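Local coordinates for mutT/nudix family protein (Listeria innocua, PDB 3I9X) that probably hydrolyses a nucleoside diphosphate-linked substrate through the Nudix domain that makes up most of this chain, at the interface of chains A and B. Coordinates in Å, arbitrary orientation; residue numbers count along the deposited sequence, not the author numbering. Chains: chain A/B, mutT/nudix family protein.

The interface of chains A and B. Residues chain A 28, 80-82, 121; chain B 106, 108, 119.
The carboxylate oxygen OD2 of B:Asp108 is gripped by two donors of chain A. The phenol OH of A:Tyr28 gives OD2 of B:Asp108 a hydrogen bond of 2.7 Å, meeting it on the anti side, 30° out of the carboxylate plane. From the opposite face comes the backbone N of A:Ala82, at 2.9 Å from OD2 of B:Asp108 and nearly straight at its hydrogen (170°). Since A:Ala82 is the first residue of helix 82-94, the carboxylate sits at a helix N-terminus, where the helix dipole would probably favour its negative charge. B:Asp108 reaches this place with CG set between its own backbone N and carbonyl carbon. OD2 then lies in plane at the edge of the A:Tyr28 ring, while the carboxylate plane stands steeply across the ring plane, 77° apart. The other oxygen, OD1, faces CB of A:Ser81. Alongside, water 1 links the two backbones, 2.7 Å from O of A:Glu80 and 3.0 Å from O of B:Asp108.

One face of the A:Tyr28 ring receives B:Ile119, whose terminal methyl CD1 stands 3.8 Å from the ring centroid in a CH-pi contact, offset toward the CG end of the rim. CD1 makes the close contact there, whereas the other branch, CG2, lies more loosely near CE1 and CZ. At the phenol tip, CG1 of B:Val106 approaches OH of A:Tyr28 to 3.4 Å. CG2 of B:Val106 lies over the centre of the guanidinium face of A:Arg121, 3.6 Å from CZ of A:Arg121; this contact is apolar in kind, and NE of A:Arg121 remains 5.9 Å from OD2 of B:Asp108.

Polar capping of a helix start and apolar packing on a strand tyrosine are thus combined in one patch. The two-fold symmetry repeats it with the chains exchanged, which suggests that it helps to join two Nudix domains as a homodimer, although the crystal alone does not establish that assembly.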
loop_
_atom_site.group_PDB
_atom_site.type_symbol
_atom_site.label_atom_id
_atom_site.label_comp_id
_atom_site.label_asym_id
_atom_site.label_seq_id
_atom_site.Cartn_x
_atom_site.Cartn_y
_atom_site.Cartn_z
ATOM N N TYR A 28 3.692 1.494 -11.375
ATOM C CA TYR A 28 3.752 1.513 -9.946
ATOM C C TYR A 28 4.756 2.570 -9.589
ATOM O O TYR A 28 5.897 2.488 -10.041
ATOM C CB TYR A 28 4.265 0.140 -9.480
ATOM C CG TYR A 28 4.285 -0.110 -8.004
ATOM C CD1 TYR A 28 3.250 0.347 -7.164
ATOM C CD2 TYR A 28 5.283 -0.905 -7.437
ATOM C CE1 TYR A 28 3.259 0.060 -5.820
ATOM C CE2 TYR A 28 5.291 -1.193 -6.092
ATOM C CZ TYR A 28 4.279 -0.724 -5.273
ATOM O OH TYR A 28 4.305 -1.030 -3.907
ATOM N N GLU A 80 12.737 -4.187 -7.896
ATOM C CA GLU A 80 12.763 -3.627 -6.531
ATOM C C GLU A 80 11.362 -3.428 -5.876
ATOM O O GLU A 80 10.317 -3.493 -6.533
ATOM C CB GLU A 80 13.526 -2.295 -6.544
ATOM C CG GLU A 80 12.806 -1.209 -7.317
ATOM C CD GLU A 80 13.670 0.037 -7.583
ATOM O OE1 GLU A 80 14.849 0.095 -7.159
ATOM O OE2 GLU A 80 13.148 0.936 -8.252
ATOM N N SER A 81 11.378 -3.221 -4.567
ATOM C CA SER A 81 10.181 -2.860 -3.826
ATOM C C SER A 81 10.015 -1.346 -3.887
ATOM O O SER A 81 10.975 -0.610 -4.214
ATOM C CB SER A 81 10.319 -3.307 -2.383
ATOM O OG SER A 81 11.325 -2.545 -1.753
ATOM N N ALA A 82 8.797 -0.879 -3.598
ATOM C CA ALA A 82 8.517 0.548 -3.590
ATOM C C ALA A 82 9.408 1.258 -2.546
ATOM O O ALA A 82 9.831 2.382 -2.769
ATOM C CB ALA A 82 7.032 0.827 -3.342
ATOM N N ARG A 121 2.544 3.992 -4.150
ATOM C CA ARG A 121 2.868 3.670 -2.784
ATOM C C ARG A 121 3.498 4.916 -2.137
ATOM O O ARG A 121 4.544 5.418 -2.554
ATOM C CB ARG A 121 3.805 2.455 -2.777
ATOM C CG ARG A 121 4.285 1.894 -1.396
ATOM C CD ARG A 121 3.275 1.933 -0.393
ATOM N NE ARG A 121 3.530 1.036 0.721
ATOM C CZ ARG A 121 2.759 0.967 1.808
ATOM N NH1 ARG A 121 1.700 1.754 1.940
ATOM N NH2 ARG A 121 3.043 0.082 2.769
ATOM N N VAL B 106 1.507 -3.427 1.713
ATOM C CA VAL B 106 1.660 -3.713 0.299
ATOM C C VAL B 106 2.712 -4.834 0.240
ATOM O O VAL B 106 3.668 -4.821 0.987
ATOM C CB VAL B 106 2.057 -2.446 -0.464
ATOM C CG1 VAL B 106 2.167 -2.711 -1.895
ATOM C CG2 VAL B 106 0.973 -1.369 -0.246
ATOM N N ASP B 108 5.009 -6.323 -2.464
ATOM C CA ASP B 108 5.489 -5.981 -3.790
ATOM C C ASP B 108 6.888 -6.564 -4.084
ATOM O O ASP B 108 7.431 -6.315 -5.132
ATOM C CB ASP B 108 5.473 -4.455 -3.970
ATOM C CG ASP B 108 6.356 -3.729 -2.969
ATOM O OD1 ASP B 108 6.914 -4.374 -2.081
ATOM O OD2 ASP B 108 6.460 -2.484 -3.038
ATOM N N ILE B 119 1.451 -6.814 -7.622
ATOM C CA ILE B 119 1.518 -6.013 -6.416
ATOM C C ILE B 119 0.236 -6.284 -5.649
ATOM O O ILE B 119 -0.877 -6.192 -6.225
ATOM C CB ILE B 119 1.613 -4.534 -6.774
ATOM C CG1 ILE B 119 2.935 -4.260 -7.526
ATOM C CG2 ILE B 119 1.506 -3.652 -5.537
ATOM C CD1 ILE B 119 2.749 -3.232 -8.664
HETATM O O HOH W 1 7.812 -4.119 -7.127
#